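Local coordinates for probable mannosyltransferase KTR4 (Saccharomyces cerevisiae, PDB 5A07), which is a probable mannosyltransferase with a GT-A type glycosyltransferase fold that binds guanosine-5'-diphosphate and a manganese ion, at residues 129-134 with 160-165; 214-217 with 221-224; 246-251 with 370-375. All coordinates share one frame; numbering follows the deposited sequence.

Contact 1: 129-134 with 160-165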
# COMPACT_ATOMS: atom_id res chain seq x y z
N GLU B 129 3.00 19.60 5.64
CA GLU B 129 1.59 19.30 5.64
C GLU B 129 1.15 18.56 6.90
O GLU B 129 -0.04 18.47 7.16
CB GLU B 129 1.22 18.44 4.42
CG GLU B 129 1.53 19.10 3.06
CD GLU B 129 0.96 20.55 2.87
OE1 GLU B 129 -0.06 20.90 3.47
OE2 GLU B 129 1.62 21.38 2.14
N TYR B 130 2.09 17.96 7.62
CA TYR B 130 1.77 17.11 8.77
C TYR B 130 2.74 17.15 9.95
O TYR B 130 2.41 17.63 11.08
CB TYR B 130 1.55 15.66 8.33
CG TYR B 130 1.28 14.73 9.52
CD1 TYR B 130 0.12 14.84 10.25
CD2 TYR B 130 2.21 13.81 9.95
CE1 TYR B 130 -0.15 14.04 11.32
CE2 TYR B 130 1.97 12.96 11.07
CZ TYR B 130 0.77 13.10 11.74
OH TYR B 130 0.46 12.29 12.80
N ASN B 131 3.93 16.65 9.72
CA ASN B 131 4.78 16.27 10.82
C ASN B 131 5.39 17.40 11.64
O ASN B 131 5.79 17.16 12.74
CB ASN B 131 5.85 15.27 10.36
CG ASN B 131 6.33 14.35 11.51
OD1 ASN B 131 5.58 14.00 12.41
ND2 ASN B 131 7.64 14.06 11.52
N LYS B 132 5.42 18.63 11.12
CA LYS B 132 5.97 19.73 11.88
C LYS B 132 5.11 19.97 13.11
O LYS B 132 5.60 20.51 14.08
CB LYS B 132 6.06 21.00 11.06
CG LYS B 132 4.70 21.67 10.78
CD LYS B 132 4.86 22.87 9.88
CE LYS B 132 3.50 23.52 9.60
NZ LYS B 132 3.75 24.64 8.66
N ASN B 133 3.86 19.52 13.08
CA ASN B 133 3.00 19.70 14.24
C ASN B 133 2.88 18.52 15.18
O ASN B 133 2.22 18.62 16.21
CB ASN B 133 1.59 20.14 13.77
CG ASN B 133 1.60 21.49 13.17
OD1 ASN B 133 2.31 22.35 13.64
ND2 ASN B 133 0.95 21.66 12.07
N PHE B 134 3.50 17.40 14.83
CA PHE B 134 3.40 16.18 15.61
C PHE B 134 4.74 15.58 15.99
O PHE B 134 4.84 14.94 16.99
CB PHE B 134 2.48 15.19 14.90
CG PHE B 134 1.09 15.66 14.88
CD1 PHE B 134 0.28 15.46 15.99
CD2 PHE B 134 0.56 16.33 13.80
CE1 PHE B 134 -1.02 15.97 16.04
CE2 PHE B 134 -0.72 16.84 13.85
CZ PHE B 134 -1.54 16.66 14.95
N LYS B 160 16.01 20.80 14.68
CA LYS B 160 17.07 20.22 15.51
C LYS B 160 16.52 19.14 16.48
O LYS B 160 17.19 18.18 16.81
CB LYS B 160 17.77 21.39 16.23
CG LYS B 160 18.26 21.21 17.64
CD LYS B 160 18.47 22.59 18.30
CE LYS B 160 18.88 22.39 19.74
NZ LYS B 160 20.24 21.80 19.73
N ASP B 161 15.30 19.29 16.94
CA ASP B 161 14.76 18.28 17.88
C ASP B 161 14.16 17.00 17.19
O ASP B 161 13.68 16.12 17.87
CB ASP B 161 13.66 18.91 18.78
CG ASP B 161 12.54 19.63 17.98
OD1 ASP B 161 12.79 20.04 16.81
OD2 ASP B 161 11.42 19.82 18.51
N ARG B 162 14.10 16.94 15.87
CA ARG B 162 13.52 15.81 15.23
C ARG B 162 14.48 14.64 15.36
O ARG B 162 15.64 14.71 15.00
CB ARG B 162 13.27 16.07 13.75
CG ARG B 162 12.42 15.00 13.05
CD ARG B 162 10.94 15.07 13.48
NE ARG B 162 10.22 16.22 12.99
CZ ARG B 162 9.88 17.30 13.72
NH1 ARG B 162 10.16 17.36 15.02
NH2 ARG B 162 9.35 18.34 13.14
N VAL B 163 13.96 13.53 15.83
CA VAL B 163 14.78 12.28 15.92
C VAL B 163 14.86 11.58 14.59
O VAL B 163 13.80 11.40 13.90
CB VAL B 163 14.16 11.38 16.97
CG1 VAL B 163 14.85 10.01 17.01
CG2 VAL B 163 14.22 12.11 18.29
N VAL B 164 16.10 11.27 14.15
CA VAL B 164 16.38 10.51 12.98
C VAL B 164 17.26 9.29 13.31
O VAL B 164 18.21 9.44 14.05
CB VAL B 164 17.00 11.34 11.87
CG1 VAL B 164 16.05 12.49 11.50
CG2 VAL B 164 18.31 11.96 12.35
N GLU B 165 16.95 8.12 12.79
CA GLU B 165 17.81 6.95 12.96
C GLU B 165 18.08 6.33 11.63
O GLU B 165 17.23 6.35 10.72
CB GLU B 165 17.16 5.94 13.92
CG GLU B 165 17.00 6.48 15.35
CD GLU B 165 16.41 5.48 16.37
OE1 GLU B 165 15.81 4.45 15.97
OE2 GLU B 165 16.42 5.83 17.57
O HOH W 1 8.40 20.94 14.21
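The guanidinium of Arg162 meets the C-terminal part of helix 116-131 in two ways: over one face lies the backbone O of Asn131, 3.8 Å from Arg162 NH2, and at the edge, in plane, sits a water. That water accepts from Arg162 NH2 at 3.0 Å and donates to Lys132 O at 2.8 Å. No direct hydrogen bond joins 129-134 to 160-165; this water bridges them. Lys132 CA approaches the group obliquely, 3.9 Å from Arg162 NH2.

The second flat group is the side-chain amide of Asn131. Its plane is turned 66° from the guanidinium, and the two side chains run antiparallel alongside one another, with Asn131 ND2 3.7 Å from Arg162 NE. Two nitrogens at that distance are neighbours, not bonded partners. What holds them there is shared: Asn131 ND2 donates to Tyr136 O and to Glu127 OE2, while the other carboxylate oxygen of Glu127 forms a salt bridge with Arg162 NH2. The carboxylate thus ties the amide and the guanidinium together from one turn back along the helix, and its charge probably offsets that of the arginine. Arg162 gets to this position with CG anti to the backbone N (chi1 -170°) and bends at chi2 and chi3 that bring the group round to the helix. Lys132 turns away, its NZ in a salt bridge with Glu128.

Here the C-terminal part of helix 116-131 and the run into strand 164-168 meet beside strand 138-142, which pairs in parallel with 164-168 and carries Tyr138, touched by both Asn131 and Arg162. Such helix-to-strand packing belongs to the alpha/beta, Rossmann-like part of a GT-A fold.

Contact 2: 214-217 with 221-224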
# COMPACT_ATOMS: atom_id res chain seq x y z
N LYS B 214 8.23 -8.79 3.46
CA LYS B 214 8.35 -9.74 4.60
C LYS B 214 9.43 -9.53 5.63
O LYS B 214 9.46 -10.23 6.66
CB LYS B 214 8.46 -11.19 4.06
CG LYS B 214 9.84 -11.57 3.52
CD LYS B 214 9.77 -13.01 2.96
CE LYS B 214 11.09 -13.76 2.97
NZ LYS B 214 11.70 -13.74 4.31
N GLU B 215 10.30 -8.55 5.42
CA GLU B 215 11.47 -8.39 6.29
C GLU B 215 11.57 -7.04 7.00
O GLU B 215 12.12 -6.99 8.11
CB GLU B 215 12.71 -8.66 5.49
CG GLU B 215 14.03 -8.56 6.26
CD GLU B 215 14.12 -9.46 7.49
OE1 GLU B 215 13.42 -10.48 7.51
OE2 GLU B 215 14.85 -9.11 8.45
N PHE B 216 11.04 -5.94 6.40
CA PHE B 216 11.36 -4.59 6.94
C PHE B 216 10.97 -4.47 8.39
O PHE B 216 11.71 -3.92 9.20
CB PHE B 216 10.74 -3.49 6.11
CG PHE B 216 9.29 -3.23 6.41
CD1 PHE B 216 8.33 -3.90 5.76
CD2 PHE B 216 8.92 -2.31 7.36
CE1 PHE B 216 7.01 -3.66 5.99
CE2 PHE B 216 7.57 -2.02 7.63
CZ PHE B 216 6.61 -2.68 6.89
N TYR B 217 9.83 -5.08 8.76
CA TYR B 217 9.32 -4.93 10.14
C TYR B 217 10.10 -5.76 11.17
O TYR B 217 9.92 -5.58 12.36
CB TYR B 217 7.83 -5.30 10.25
CG TYR B 217 7.45 -6.59 9.54
CD1 TYR B 217 7.17 -6.62 8.18
CD2 TYR B 217 7.33 -7.79 10.27
CE1 TYR B 217 6.85 -7.81 7.55
CE2 TYR B 217 6.96 -8.97 9.66
CZ TYR B 217 6.73 -9.00 8.32
OH TYR B 217 6.36 -10.15 7.70
N LEU B 221 15.78 -1.64 14.24
CA LEU B 221 15.37 -0.29 14.61
C LEU B 221 13.86 -0.17 14.72
O LEU B 221 13.37 0.80 15.37
CB LEU B 221 15.92 0.74 13.64
CG LEU B 221 17.41 0.95 13.69
CD1 LEU B 221 17.78 1.92 12.58
CD2 LEU B 221 17.82 1.53 15.04
N LEU B 222 13.15 -1.11 14.10
CA LEU B 222 11.69 -1.04 14.05
C LEU B 222 11.04 -1.87 15.15
O LEU B 222 9.82 -1.89 15.29
CB LEU B 222 11.22 -1.48 12.65
CG LEU B 222 11.51 -0.45 11.53
CD1 LEU B 222 10.78 -0.91 10.30
CD2 LEU B 222 11.05 0.94 11.82
N SER B 223 11.86 -2.57 15.93
CA SER B 223 11.29 -3.51 16.95
C SER B 223 10.52 -2.68 17.96
O SER B 223 9.59 -3.13 18.53
CB SER B 223 12.41 -4.34 17.65
OG SER B 223 13.12 -3.48 18.58
N LYS B 224 10.90 -1.42 18.20
CA LYS B 224 10.21 -0.62 19.19
C LYS B 224 8.94 0.10 18.69
O LYS B 224 8.34 0.89 19.42
CB LYS B 224 11.19 0.43 19.75
CG LYS B 224 11.83 1.40 18.73
CD LYS B 224 12.84 2.37 19.38
CE LYS B 224 13.58 3.20 18.36
NZ LYS B 224 14.49 2.46 17.45
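Phe216 carries its CG between the backbone N and the carbonyl carbon (chi1 82°), a crowded position that sets the ring beside its own carbonyl, while Leu222 holds CG anti to the carbonyl carbon (chi1 -73°) and reaches back toward 214-217. The result is that one methyl, Leu222 CD1, touches both parts of the same residue. It lies 3.3 Å from Phe216 O and 3.8 Å from Phe216 CD2, meeting the ring at its edge, near the ring plane, not over a face. The two side chains cross obliquely. Behind them the backbones come close at Tyr217 and Leu222, whose CA atoms are 6.0 Å apart, and Leu222 CD1 is 4.3 Å from Tyr217 CA.

A face of the Phe216 ring is taken by the next residue: Tyr217 CD1 stands 3.7 Å above the plane, nearer the ring's margin than its middle. Tyr217 itself points away from 221-224, packs on helices 326-329 and 332-344, and has its OH in a hydrogen bond with Glu335. Phe216 also meets Tyr212 edge-to-face. The chain folds back on itself between helix 203-214 and strand 227-230, and Phe216 and Leu222 rest on Leu108 and Thr106 of strand 105-110.

Within 221-224, Lys224 NZ curls back to Leu221 O at 2.9 Å, the C=O...N angle being 131°.

No hydrogen bond joins 214-217 to 221-224 directly, but Arg330 NH2 bonds to both Tyr217 O and Leu222 O, one donor group bridging the two arms. Chemically the contact is van der Waals packing of a methyl against a ring edge and a carbonyl oxygen, with the polar fastening supplied from outside.

Contact 3: 246-251 with 370-375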
# COMPACT_ATOMS: atom_id res chain seq x y z
N PHE B 246 -1.36 8.39 13.44
CA PHE B 246 -1.20 7.12 14.18
C PHE B 246 -2.21 6.97 15.31
O PHE B 246 -2.76 5.88 15.51
CB PHE B 246 0.22 6.95 14.73
CG PHE B 246 1.31 6.95 13.71
CD1 PHE B 246 1.20 6.26 12.54
CD2 PHE B 246 2.52 7.55 13.97
CE1 PHE B 246 2.25 6.18 11.65
CE2 PHE B 246 3.56 7.50 13.05
CZ PHE B 246 3.41 6.80 11.88
N GLN B 247 -2.48 8.02 16.02
CA GLN B 247 -3.49 7.95 17.12
C GLN B 247 -4.89 7.75 16.54
O GLN B 247 -5.69 7.09 17.17
CB GLN B 247 -3.45 9.19 18.07
CG GLN B 247 -2.14 9.33 18.83
CD GLN B 247 -1.92 8.28 19.93
OE1 GLN B 247 -2.36 7.17 19.81
NE2 GLN B 247 -1.23 8.67 21.00
N PHE B 248 -5.20 8.34 15.37
CA PHE B 248 -6.44 8.06 14.72
C PHE B 248 -6.58 6.59 14.40
O PHE B 248 -7.62 5.96 14.67
CB PHE B 248 -6.60 8.91 13.46
CG PHE B 248 -7.68 8.44 12.57
CD1 PHE B 248 -8.98 8.84 12.78
CD2 PHE B 248 -7.40 7.56 11.51
CE1 PHE B 248 -10.04 8.36 12.00
CE2 PHE B 248 -8.44 7.09 10.69
CZ PHE B 248 -9.76 7.48 10.95
N MET B 249 -5.51 6.00 13.91
CA MET B 249 -5.53 4.55 13.56
C MET B 249 -5.81 3.72 14.82
O MET B 249 -6.61 2.77 14.82
CB MET B 249 -4.19 4.07 12.99
CG MET B 249 -3.61 4.75 11.77
SD MET B 249 -4.63 4.48 10.39
CE MET B 249 -4.05 2.82 9.91
N ASN B 250 -5.08 4.02 15.86
CA ASN B 250 -5.18 3.27 17.08
C ASN B 250 -6.57 3.42 17.71
O ASN B 250 -7.22 2.42 18.07
CB ASN B 250 -4.13 3.77 18.08
CG ASN B 250 -3.99 2.84 19.23
OD1 ASN B 250 -3.44 1.77 19.11
ND2 ASN B 250 -4.59 3.20 20.32
N LYS B 251 -7.03 4.66 17.87
CA LYS B 251 -8.30 4.91 18.48
C LYS B 251 -9.49 4.36 17.68
O LYS B 251 -10.51 4.09 18.26
CB LYS B 251 -8.48 6.41 18.74
CG LYS B 251 -9.52 6.72 19.76
CD LYS B 251 -9.13 6.27 21.19
CE LYS B 251 -10.36 6.17 22.11
NZ LYS B 251 -11.04 7.49 22.21
N SER B 370 -11.41 -2.50 8.89
CA SER B 370 -10.22 -2.07 9.57
C SER B 370 -9.17 -1.40 8.65
O SER B 370 -8.09 -1.05 9.14
CB SER B 370 -9.54 -3.22 10.39
OG SER B 370 -8.94 -4.20 9.56
N ILE B 371 -9.46 -1.31 7.35
CA ILE B 371 -8.54 -0.79 6.32
C ILE B 371 -9.14 0.57 5.88
O ILE B 371 -10.32 0.64 5.43
CB ILE B 371 -8.41 -1.76 5.14
CG1 ILE B 371 -7.83 -3.11 5.62
CG2 ILE B 371 -7.59 -1.11 4.06
CD1 ILE B 371 -7.84 -4.14 4.57
N HIS B 372 -8.42 1.65 6.16
CA HIS B 372 -8.93 3.00 6.06
C HIS B 372 -8.41 3.65 4.78
O HIS B 372 -7.17 3.74 4.59
CB HIS B 372 -8.51 3.82 7.26
CG HIS B 372 -8.99 5.22 7.25
ND1 HIS B 372 -10.30 5.56 7.54
CD2 HIS B 372 -8.36 6.39 6.99
CE1 HIS B 372 -10.46 6.86 7.43
NE2 HIS B 372 -9.30 7.40 7.11
N TRP B 373 -9.32 4.28 4.03
CA TRP B 373 -8.96 5.13 2.89
C TRP B 373 -8.82 6.59 3.33
O TRP B 373 -9.81 7.25 3.69
CB TRP B 373 -10.01 5.02 1.77
CG TRP B 373 -9.73 5.85 0.57
CD1 TRP B 373 -8.53 6.16 0.08
CD2 TRP B 373 -10.66 6.36 -0.35
NE1 TRP B 373 -8.63 6.93 -1.04
CE2 TRP B 373 -9.95 7.08 -1.32
CE3 TRP B 373 -12.06 6.32 -0.44
CZ2 TRP B 373 -10.56 7.70 -2.38
CZ3 TRP B 373 -12.67 6.95 -1.46
CH2 TRP B 373 -11.92 7.63 -2.44
N PHE B 374 -7.58 7.09 3.31
CA PHE B 374 -7.26 8.43 3.80
C PHE B 374 -7.59 9.43 2.70
O PHE B 374 -6.70 9.99 2.03
CB PHE B 374 -5.78 8.54 4.21
CG PHE B 374 -5.54 8.17 5.64
CD1 PHE B 374 -5.98 8.98 6.65
CD2 PHE B 374 -4.88 6.96 5.96
CE1 PHE B 374 -5.79 8.61 7.99
CE2 PHE B 374 -4.69 6.62 7.28
CZ PHE B 374 -5.15 7.43 8.30
N ARG B 375 -8.88 9.68 2.53
CA ARG B 375 -9.35 10.57 1.47
C ARG B 375 -8.72 11.95 1.59
O ARG B 375 -8.47 12.63 0.57
CB ARG B 375 -10.89 10.67 1.48
CG ARG B 375 -11.57 9.37 1.04
CD ARG B 375 -13.07 9.45 1.30
NE ARG B 375 -13.76 10.38 0.37
CZ ARG B 375 -15.05 10.68 0.45
NH1 ARG B 375 -15.84 10.09 1.38
NH2 ARG B 375 -15.57 11.56 -0.38
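An aromatic cluster of Phe248, His372 and Phe374 packs helix 245-251 against strand 371-373 in the buried interior. Phe248 presents its edge to the face of His372, the centroids 4.8 Å apart and the planes at 60°. Phe248 CE2 sits over the centre of the imidazole, and Phe248 CZ comes within 3.6 Å of His372 CE1. A chi1 of 166° swings the Phe248 ring off the helix toward the strand.

Strand 371-373 runs parallel to strand 256-262 in the central mixed sheet of the GT-A type fold, so the helix here lies against that sheet. His372 CD2 stands 3.3 Å above the centre of the Phe374 ring, and Phe374, the centre of an inverse gamma turn, follows directly after the strand. Phe248 CD2 approaches Phe374 CZ obliquely at 3.9 Å.

Met249 makes a Met-aromatic contact from the edge: its chain bends at chi2 and chi3, bringing SD 3.7 Å from Phe374 CZ and 79° off the ring normal. Met249 and Phe374 both touch Ile323 of strand 322-325, and His372 NE2 is hydrogen-bonded to the hydroxyl of Tyr434, the last residue of the chain.

Overall arrangement
The three contacts follow one another in series along the chain, and their centres lie about 20 Å apart in each pairing. Contacts 1 and 2 touch directly: Glu165 OE1 at the strand end of 160-165 forms a salt bridge of 2.8 Å with Lys224 NZ in 221-224. Contacts 1 and 3 do not touch, their nearest atoms being about 4 Å apart, but both reach the same mixed sheet; contacts 2 and 3 stay about 10 Å apart at their nearest atoms. Contact 2 has the Phe216 side chain about 10 Å from the bound guanosine-5'-diphosphate, near the pocket without touching the ligand. Pocket residues Ser204, Tyr205 and Met208 belong to helix 203-214, which leads into 214-217.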